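Probable molybdenum cofactor guanylyltransferase (Aquifex aeolicus, PDB 2E8B) probably transfers a GMP moiety from GTP to Mo-molybdopterin, forming Mo-molybdopterin guanine dinucleotide with release of diphosphate. Local coordinates at residues K51-E56 and M110-V115; K123-V128 and G168-E173; L134-G139 and Y158-L163. All coordinates share one frame; numbering follows the deposited sequence.

Contact 1 comes first along the chain, at 51-56 and 110-115; contact 3 then falls between the two segments of contact 2, in the order 123-128, 134-139, 158-163, 168-173. Contacts 2 and 3, their centres about 11 Å apart, touch where V128 of contact 2 packs on L134 and H135 of contact 3; strands 126-130 and 134-135 are neighbours in the same mixed sheet. Contact 1 lies about 18 Å from contact 2 and 20 Å from contact 3, centre to centre, across the middle of the chain from contact 3. Within the MobA-like nucleotidyltransferase domain, contacts 2 and 3 thus form one region that probably borders the GTP site, whereas contact 1 packs a loop on a helix away from it.

Contact 1: K51-E56 and M110-V115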
loop_
_atom_site.group_PDB
_atom_site.type_symbol
_atom_site.label_atom_id
_atom_site.label_comp_id
_atom_site.label_asym_id
_atom_site.label_seq_id
_atom_site.Cartn_x
_atom_site.Cartn_y
_atom_site.Cartn_z
ATOM N N LYS A 51 -6.124 -9.343 4.621
ATOM C CA LYS A 51 -6.099 -10.475 5.541
ATOM C C LYS A 51 -6.541 -11.776 4.885
ATOM O O LYS A 51 -6.189 -12.856 5.360
ATOM C CB LYS A 51 -6.972 -10.197 6.767
ATOM C CG LYS A 51 -6.285 -9.369 7.846
ATOM C CD LYS A 51 -5.533 -10.217 8.888
ATOM C CE LYS A 51 -4.336 -10.985 8.321
ATOM N NZ LYS A 51 -4.683 -12.353 7.854
ATOM N N SER A 52 -7.305 -11.686 3.800
ATOM C CA SER A 52 -7.766 -12.894 3.119
ATOM C C SER A 52 -6.649 -13.494 2.272
ATOM O O SER A 52 -6.737 -14.639 1.832
ATOM C CB SER A 52 -8.988 -12.601 2.235
ATOM O OG SER A 52 -8.662 -11.871 1.060
ATOM N N VAL A 53 -5.590 -12.719 2.071
ATOM C CA VAL A 53 -4.451 -13.160 1.273
ATOM C C VAL A 53 -3.151 -13.375 2.057
ATOM O O VAL A 53 -2.383 -14.291 1.750
ATOM C CB VAL A 53 -4.162 -12.146 0.135
ATOM C CG1 VAL A 53 -2.861 -12.503 -0.578
ATOM C CG2 VAL A 53 -5.317 -12.134 -0.852
ATOM N N PHE A 54 -2.905 -12.545 3.068
ATOM C CA PHE A 54 -1.664 -12.632 3.836
ATOM C C PHE A 54 -1.781 -13.107 5.281
ATOM O O PHE A 54 -2.783 -12.860 5.952
ATOM C CB PHE A 54 -0.977 -11.269 3.816
ATOM C CG PHE A 54 -0.741 -10.732 2.429
ATOM C CD1 PHE A 54 0.313 -11.205 1.656
ATOM C CD2 PHE A 54 -1.592 -9.769 1.891
ATOM C CE1 PHE A 54 0.523 -10.725 0.360
ATOM C CE2 PHE A 54 -1.395 -9.282 0.602
ATOM C CZ PHE A 54 -0.333 -9.763 -0.167
ATOM N N LYS A 55 -0.729 -13.770 5.756
ATOM C CA LYS A 55 -0.677 -14.281 7.122
ATOM C C LYS A 55 -0.641 -13.121 8.112
ATOM O O LYS A 55 -1.232 -13.191 9.190
ATOM C CB LYS A 55 0.568 -15.155 7.306
ATOM C CG LYS A 55 0.687 -16.264 6.271
ATOM C CD LYS A 55 1.985 -17.058 6.398
ATOM C CE LYS A 55 2.024 -17.877 7.677
ATOM N NZ LYS A 55 3.179 -18.821 7.694
ATOM N N GLU A 56 0.058 -12.054 7.741
ATOM C CA GLU A 56 0.160 -10.881 8.600
ATOM C C GLU A 56 -0.110 -9.601 7.820
ATOM O O GLU A 56 0.398 -9.415 6.714
ATOM C CB GLU A 56 1.545 -10.813 9.241
ATOM C CG GLU A 56 1.906 -12.059 10.036
ATOM C CD GLU A 56 3.164 -11.886 10.859
ATOM O OE1 GLU A 56 4.204 -11.494 10.286
ATOM O OE2 GLU A 56 3.112 -12.148 12.081
ATOM N N MET A 110 -10.931 -2.545 -4.318
ATOM C CA MET A 110 -9.907 -3.587 -4.327
ATOM C C MET A 110 -10.488 -4.974 -4.072
ATOM O O MET A 110 -11.403 -5.151 -3.263
ATOM C CB MET A 110 -8.815 -3.279 -3.289
ATOM C CG MET A 110 -7.647 -4.274 -3.250
ATOM S SD MET A 110 -6.749 -4.518 -4.831
ATOM C CE MET A 110 -6.263 -2.832 -5.221
ATOM N N LYS A 111 -9.964 -5.950 -4.802
ATOM C CA LYS A 111 -10.385 -7.338 -4.675
ATOM C C LYS A 111 -9.141 -8.190 -4.524
ATOM O O LYS A 111 -8.078 -7.848 -5.032
ATOM C CB LYS A 111 -11.157 -7.797 -5.912
ATOM C CG LYS A 111 -12.616 -7.396 -5.922
ATOM C CD LYS A 111 -13.405 -8.264 -6.892
ATOM C CE LYS A 111 -14.904 -8.053 -6.713
ATOM N NZ LYS A 111 -15.714 -8.996 -7.536
ATOM N N LYS A 112 -9.280 -9.306 -3.826
ATOM C CA LYS A 112 -8.152 -10.189 -3.604
ATOM C C LYS A 112 -7.513 -10.662 -4.905
ATOM O O LYS A 112 -6.296 -10.811 -4.973
ATOM C CB LYS A 112 -8.599 -11.393 -2.779
ATOM C CG LYS A 112 -9.617 -12.277 -3.478
ATOM C CD LYS A 112 -10.117 -13.379 -2.559
ATOM C CE LYS A 112 -8.975 -14.236 -2.054
ATOM N NZ LYS A 112 -9.463 -15.393 -1.246
ATOM N N GLU A 113 -8.321 -10.899 -5.936
ATOM C CA GLU A 113 -7.768 -11.369 -7.206
ATOM C C GLU A 113 -6.724 -10.415 -7.775
ATOM O O GLU A 113 -5.764 -10.844 -8.411
ATOM C CB GLU A 113 -8.874 -11.586 -8.242
ATOM C CG GLU A 113 -9.851 -12.692 -7.882
ATOM C CD GLU A 113 -11.123 -12.164 -7.249
ATOM O OE1 GLU A 113 -11.031 -11.370 -6.291
ATOM O OE2 GLU A 113 -12.219 -12.549 -7.711
ATOM N N THR A 114 -6.912 -9.122 -7.545
ATOM C CA THR A 114 -5.964 -8.137 -8.046
ATOM C C THR A 114 -4.646 -8.297 -7.305
ATOM O O THR A 114 -3.571 -8.268 -7.910
ATOM C CB THR A 114 -6.505 -6.718 -7.854
ATOM O OG1 THR A 114 -7.745 -6.596 -8.559
ATOM C CG2 THR A 114 -5.514 -5.692 -8.379
ATOM N N VAL A 115 -4.729 -8.490 -5.993
ATOM C CA VAL A 115 -3.534 -8.675 -5.187
ATOM C C VAL A 115 -2.820 -9.955 -5.611
ATOM O O VAL A 115 -1.599 -9.972 -5.783
ATOM C CB VAL A 115 -3.888 -8.769 -3.696
ATOM C CG1 VAL A 115 -2.646 -9.090 -2.880
ATOM C CG2 VAL A 115 -4.502 -7.459 -3.236
#
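S52 and K112 meet at a shared hydroxyl, that of T5: the backbone O of S52 and the NZ of K112 both bond to T5 OG1, which ties the N-terminal segment across the join. The hydroxyl of S52 is turned to T49 O, and what it offers K112 is van der Waals contact, OG lying 3.9 Å from K112 CB. V53 reaches the same atom of K112 with one branch, its CG2 3.9 Å from K112 CB. Its other branch, CG1, is anti to the backbone N (chi1 172°); V53 and V115 slide past each other in opposite directions, their CG1 atoms 4.1 Å apart. These residues join two connections of a Rossmann-like sheet: the loop between helix 32-51 and strand 56-61, which completes a beta-alpha-beta crossover from strand 16-22, and the first turn of helix 112-120. F54 and V115 approach tip to tip, F54 CZ standing 3.6 Å from V115 CG1, and both side chains also rest on F101 of strand 99-104. One face of the F54 ring is filled by its own neighbour, with V53 CG1 over the ring centre. On the loop side, K51 NZ holds F54 O at 2.7 Å, almost in line with the carbonyl bond, which pins the backbone carrying the ring.

Contact 2: K123-V128 and G168-E173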
loop_
_atom_site.group_PDB
_atom_site.type_symbol
_atom_site.label_atom_id
_atom_site.label_comp_id
_atom_site.label_asym_id
_atom_site.label_seq_id
_atom_site.Cartn_x
_atom_site.Cartn_y
_atom_site.Cartn_z
ATOM N N LYS A 123 8.376 -9.681 -9.527
ATOM C CA LYS A 123 9.772 -9.744 -9.955
ATOM C C LYS A 123 10.523 -8.635 -9.215
ATOM O O LYS A 123 10.027 -7.514 -9.095
ATOM C CB LYS A 123 9.886 -9.529 -11.468
ATOM C CG LYS A 123 9.424 -10.725 -12.280
ATOM C CD LYS A 123 9.381 -10.420 -13.772
ATOM C CE LYS A 123 9.092 -11.682 -14.582
ATOM N NZ LYS A 123 10.229 -12.639 -14.470
ATOM N N GLU A 124 11.712 -8.952 -8.718
ATOM C CA GLU A 124 12.529 -7.984 -7.994
ATOM C C GLU A 124 12.956 -6.823 -8.897
ATOM O O GLU A 124 13.043 -6.978 -10.111
ATOM C CB GLU A 124 13.763 -8.682 -7.421
ATOM C CG GLU A 124 13.438 -9.711 -6.344
ATOM C CD GLU A 124 14.667 -10.451 -5.852
ATOM O OE1 GLU A 124 15.624 -9.786 -5.405
ATOM O OE2 GLU A 124 14.676 -11.699 -5.911
ATOM N N PRO A 125 13.230 -5.641 -8.312
ATOM C CA PRO A 125 13.160 -5.347 -6.880
ATOM C C PRO A 125 11.787 -4.849 -6.441
ATOM O O PRO A 125 11.481 -4.829 -5.252
ATOM C CB PRO A 125 14.234 -4.279 -6.705
ATOM C CG PRO A 125 14.081 -3.483 -7.950
ATOM C CD PRO A 125 13.911 -4.545 -9.029
ATOM N N VAL A 126 10.978 -4.441 -7.413
ATOM C CA VAL A 126 9.632 -3.932 -7.160
ATOM C C VAL A 126 8.714 -4.276 -8.323
ATOM O O VAL A 126 9.121 -4.224 -9.479
ATOM C CB VAL A 126 9.622 -2.396 -7.027
ATOM C CG1 VAL A 126 8.210 -1.913 -6.707
ATOM C CG2 VAL A 126 10.600 -1.954 -5.973
ATOM N N SER A 127 7.474 -4.634 -8.008
ATOM C CA SER A 127 6.474 -4.930 -9.026
ATOM C C SER A 127 5.222 -4.203 -8.576
ATOM O O SER A 127 4.705 -4.458 -7.488
ATOM C CB SER A 127 6.203 -6.434 -9.123
ATOM O OG SER A 127 7.284 -7.093 -9.763
ATOM N N VAL A 128 4.753 -3.277 -9.401
ATOM C CA VAL A 128 3.570 -2.512 -9.056
ATOM C C VAL A 128 2.514 -2.604 -10.137
ATOM O O VAL A 128 2.820 -2.784 -11.320
ATOM C CB VAL A 128 3.910 -1.029 -8.820
ATOM C CG1 VAL A 128 4.585 -0.855 -7.467
ATOM C CG2 VAL A 128 4.815 -0.530 -9.927
ATOM N N GLY A 168 14.650 0.942 -10.188
ATOM C CA GLY A 168 14.128 0.066 -11.220
ATOM C C GLY A 168 12.840 -0.580 -10.736
ATOM O O GLY A 168 12.673 -0.818 -9.541
ATOM N N TYR A 169 11.922 -0.862 -11.650
ATOM C CA TYR A 169 10.662 -1.477 -11.258
ATOM C C TYR A 169 9.999 -2.203 -12.408
ATOM O O TYR A 169 10.287 -1.947 -13.584
ATOM C CB TYR A 169 9.712 -0.419 -10.687
ATOM C CG TYR A 169 9.232 0.604 -11.692
ATOM C CD1 TYR A 169 10.007 1.722 -11.999
ATOM C CD2 TYR A 169 7.990 0.470 -12.322
ATOM C CE1 TYR A 169 9.559 2.686 -12.900
ATOM C CE2 TYR A 169 7.535 1.429 -13.221
ATOM C CZ TYR A 169 8.320 2.532 -13.503
ATOM O OH TYR A 169 7.867 3.494 -14.377
ATOM N N ASN A 170 9.110 -3.125 -12.057
ATOM C CA ASN A 170 8.387 -3.908 -13.042
ATOM C C ASN A 170 6.903 -3.575 -13.000
ATOM O O ASN A 170 6.309 -3.518 -11.923
ATOM C CB ASN A 170 8.579 -5.396 -12.754
ATOM C CG ASN A 170 10.036 -5.803 -12.783
ATOM O OD1 ASN A 170 10.652 -5.858 -13.844
ATOM N ND2 ASN A 170 10.600 -6.074 -11.612
ATOM N N GLU A 171 6.311 -3.344 -14.167
ATOM C CA GLU A 171 4.887 -3.048 -14.241
ATOM C C GLU A 171 4.112 -4.343 -14.401
ATOM O O GLU A 171 4.497 -5.219 -15.181
ATOM C CB GLU A 171 4.540 -2.188 -15.457
ATOM C CG GLU A 171 5.008 -0.753 -15.448
ATOM C CD GLU A 171 4.406 0.022 -16.614
ATOM O OE1 GLU A 171 4.078 -0.609 -17.649
ATOM O OE2 GLU A 171 4.265 1.256 -16.505
ATOM N N VAL A 172 3.020 -4.468 -13.664
ATOM C CA VAL A 172 2.171 -5.638 -13.800
ATOM C C VAL A 172 0.922 -5.078 -14.462
ATOM O O VAL A 172 0.143 -4.374 -13.827
ATOM C CB VAL A 172 1.819 -6.255 -12.431
ATOM C CG1 VAL A 172 0.880 -7.437 -12.623
ATOM C CG2 VAL A 172 3.080 -6.709 -11.722
ATOM N N GLU A 173 0.768 -5.342 -15.758
ATOM C CA GLU A 173 -0.390 -4.853 -16.498
ATOM C C GLU A 173 -1.629 -5.537 -15.944
ATOM O O GLU A 173 -1.777 -6.755 -16.052
ATOM C CB GLU A 173 -0.248 -5.170 -17.987
ATOM C CG GLU A 173 -1.389 -4.639 -18.837
ATOM C CD GLU A 173 -1.267 -5.049 -20.292
ATOM O OE1 GLU A 173 -0.254 -4.693 -20.925
ATOM O OE2 GLU A 173 -2.185 -5.730 -20.802
#
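S127 and N170 form a parallel bridge, followed by V128 with E171, and the two short strands run at 29° to each other. The backbone bonds alternate as parallel pairing requires: N170 N to V126 O (2.8 Å), V128 N to N170 O (3.0 Å) and V172 N to V128 O (2.9 Å). A second polar group is the carboxamide of N170. Its chi1 of -59° sets CG beside the backbone N, and from there ND2 meets the loop at the cis peptide before P125 and donates to E124 O at 3.0 Å, the acceptor in the amide plane but the donor well above the carbonyl plane. Two weak bonds join it, from ND2 to K123 O at 3.0 Å and to V126 O at 3.2 Å. An alanine here would probably leave the carbonyls of K123 and E124 without this donor and the loop before P125 freer to shift. Apolar contacts are fewer: the side chains of V128 and Y169 cross obliquely, V128 CG2 4.1 Å from Y169 CD2, and V126 CB lies 4.2 Å from Y169 CB. Y169 and V126 also pack on L164 of helix 160-167, which leads into strand 170-173, while strand 126-130 is flanked on its other edge by strand 140-142.

Contact 3: L134-G139 and Y158-L163; sequences LHTLVG and YRIWAL
The methyl of T136 comes to the edge of the W161 indole, near the ring plane, and not over a face: T136 CG2 stands 3.9 Å from W161 CD1, with NE1 a little farther along the same rim. The two side chains cross at about a right angle, an arrangement set on the threonine side by OG1 lying between the backbone N and the carbonyl carbon (chi1 59°), which puts CG2 beside the backbone N. L134 adds a looser touch on the same ring atom, its CD2 4.3 Å from W161 CD1.

I160 lies beside this tryptophan on the helix and uses both of its branches. Its CG2 packs against T136 CB at 3.8 Å. The other branch extends, chi2 177°, and brings CD1 to 4.0 Å from L137 CD2, the two side chains again meeting at about a right angle. L137 and I160 also both touch S84 of helix 84-94.

T136 and L137 occupy the middle of a type I beta turn from H135 to V138, secured by V138 N to H135 O at 3.1 Å and overlapping an inverse gamma turn centred on H135. Here the chain turns the corner from strand 134-135 toward strand 140-142, and the first residues of helix 160-167, I160 and W161, meet this corner, with R159 at the N-cap position. The side chain of L137 lies about 4 Å from that of L20, predicted to bind GTP, and about 6 Å from that of D106, predicted to bind GTP and magnesium; the turn thus borders the probable nucleotide site of this GT-A-like domain.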
loop_
_atom_site.group_PDB
_atom_site.type_symbol
_atom_site.label_atom_id
_atom_site.label_comp_id
_atom_site.label_asym_id
_atom_site.label_seq_id
_atom_site.Cartn_x
_atom_site.Cartn_y
_atom_site.Cartn_z
ATOM N N LEU A 134 0.115 4.440 -12.956
ATOM C CA LEU A 134 1.071 3.566 -12.286
ATOM C C LEU A 134 0.680 3.584 -10.808
ATOM O O LEU A 134 0.722 4.631 -10.158
ATOM C CB LEU A 134 2.497 4.095 -12.445
ATOM C CG LEU A 134 3.572 3.241 -11.766
ATOM C CD1 LEU A 134 3.666 1.890 -12.468
ATOM C CD2 LEU A 134 4.914 3.959 -11.802
ATOM N N HIS A 135 0.283 2.434 -10.280
ATOM C CA HIS A 135 -0.109 2.371 -8.886
ATOM C C HIS A 135 1.064 2.039 -7.989
ATOM O O HIS A 135 1.290 0.886 -7.632
ATOM C CB HIS A 135 -1.239 1.362 -8.723
ATOM C CG HIS A 135 -2.440 1.708 -9.540
ATOM N ND1 HIS A 135 -2.607 1.281 -10.840
ATOM C CD2 HIS A 135 -3.478 2.534 -9.279
ATOM C CE1 HIS A 135 -3.696 1.832 -11.344
ATOM N NE2 HIS A 135 -4.242 2.598 -10.417
ATOM N N THR A 136 1.804 3.083 -7.629
ATOM C CA THR A 136 2.987 2.966 -6.794
ATOM C C THR A 136 2.730 2.327 -5.444
ATOM O O THR A 136 3.642 1.763 -4.836
ATOM C CB THR A 136 3.613 4.340 -6.536
ATOM O OG1 THR A 136 2.650 5.183 -5.897
ATOM C CG2 THR A 136 4.059 4.976 -7.839
ATOM N N LEU A 137 1.490 2.408 -4.975
ATOM C CA LEU A 137 1.154 1.836 -3.676
ATOM C C LEU A 137 0.332 0.553 -3.729
ATOM O O LEU A 137 -0.423 0.255 -2.801
ATOM C CB LEU A 137 0.447 2.880 -2.809
ATOM C CG LEU A 137 1.239 4.186 -2.635
ATOM C CD1 LEU A 137 0.459 5.159 -1.748
ATOM C CD2 LEU A 137 2.599 3.886 -2.021
ATOM N N VAL A 138 0.465 -0.184 -4.830
ATOM C CA VAL A 138 -0.193 -1.478 -4.994
ATOM C C VAL A 138 0.856 -2.384 -5.623
ATOM O O VAL A 138 1.008 -2.446 -6.846
ATOM C CB VAL A 138 -1.439 -1.423 -5.913
ATOM C CG1 VAL A 138 -2.016 -2.828 -6.084
ATOM C CG2 VAL A 138 -2.503 -0.504 -5.311
ATOM N N GLY A 139 1.616 -3.066 -4.776
ATOM C CA GLY A 139 2.644 -3.939 -5.300
ATOM C C GLY A 139 3.521 -4.561 -4.240
ATOM O O GLY A 139 3.267 -4.441 -3.041
ATOM N N TYR A 158 10.981 13.333 -2.246
ATOM C CA TYR A 158 9.906 12.451 -1.801
ATOM C C TYR A 158 9.141 11.790 -2.940
ATOM O O TYR A 158 8.169 11.073 -2.702
ATOM C CB TYR A 158 8.911 13.242 -0.948
ATOM C CG TYR A 158 9.415 13.667 0.418
ATOM C CD1 TYR A 158 10.778 13.668 0.726
ATOM C CD2 TYR A 158 8.516 14.096 1.396
ATOM C CE1 TYR A 158 11.230 14.090 1.983
ATOM C CE2 TYR A 158 8.955 14.520 2.642
ATOM C CZ TYR A 158 10.310 14.514 2.929
ATOM O OH TYR A 158 10.741 14.951 4.160
ATOM N N ARG A 159 9.562 12.027 -4.178
ATOM C CA ARG A 159 8.862 11.437 -5.313
ATOM C C ARG A 159 9.088 9.936 -5.424
ATOM O O ARG A 159 10.222 9.488 -5.586
ATOM C CB ARG A 159 9.316 12.101 -6.608
ATOM C CG ARG A 159 9.082 13.595 -6.657
ATOM C CD ARG A 159 9.724 14.170 -7.906
ATOM N NE ARG A 159 11.179 14.035 -7.859
ATOM C CZ ARG A 159 11.979 14.235 -8.901
ATOM N NH1 ARG A 159 11.465 14.573 -10.078
ATOM N NH2 ARG A 159 13.296 14.116 -8.761
ATOM N N ILE A 160 8.017 9.153 -5.335
ATOM C CA ILE A 160 8.165 7.708 -5.472
ATOM C C ILE A 160 8.471 7.391 -6.935
ATOM O O ILE A 160 9.104 6.378 -7.240
ATOM C CB ILE A 160 6.900 6.956 -5.007
ATOM C CG1 ILE A 160 6.717 7.155 -3.496
ATOM C CG2 ILE A 160 7.035 5.464 -5.304
ATOM C CD1 ILE A 160 5.459 6.507 -2.932
ATOM N N TRP A 161 8.025 8.255 -7.843
ATOM C CA TRP A 161 8.311 8.053 -9.266
ATOM C C TRP A 161 9.818 8.097 -9.476
ATOM O O TRP A 161 10.374 7.285 -10.207
ATOM C CB TRP A 161 7.676 9.141 -10.137
ATOM C CG TRP A 161 6.209 8.987 -10.387
ATOM C CD1 TRP A 161 5.427 7.904 -10.099
ATOM C CD2 TRP A 161 5.348 9.954 -10.997
ATOM N NE1 TRP A 161 4.129 8.140 -10.491
ATOM C CE2 TRP A 161 4.053 9.390 -11.048
ATOM C CE3 TRP A 161 5.544 11.245 -11.508
ATOM C CZ2 TRP A 161 2.958 10.071 -11.590
ATOM C CZ3 TRP A 161 4.454 11.923 -12.045
ATOM C CH2 TRP A 161 3.179 11.334 -12.082
ATOM N N ALA A 162 10.477 9.055 -8.831
ATOM C CA ALA A 162 11.926 9.199 -8.955
ATOM C C ALA A 162 12.619 8.019 -8.291
ATOM O O ALA A 162 13.621 7.508 -8.792
ATOM C CB ALA A 162 12.380 10.511 -8.313
ATOM N N LEU A 163 12.085 7.593 -7.155
ATOM C CA LEU A 163 12.646 6.455 -6.438
ATOM C C LEU A 163 12.618 5.221 -7.333
ATOM O O LEU A 163 13.624 4.527 -7.478
ATOM C CB LEU A 163 11.839 6.167 -5.170
ATOM C CG LEU A 163 12.149 4.840 -4.467
ATOM C CD1 LEU A 163 13.544 4.892 -3.827
ATOM C CD2 LEU A 163 11.092 4.570 -3.396
#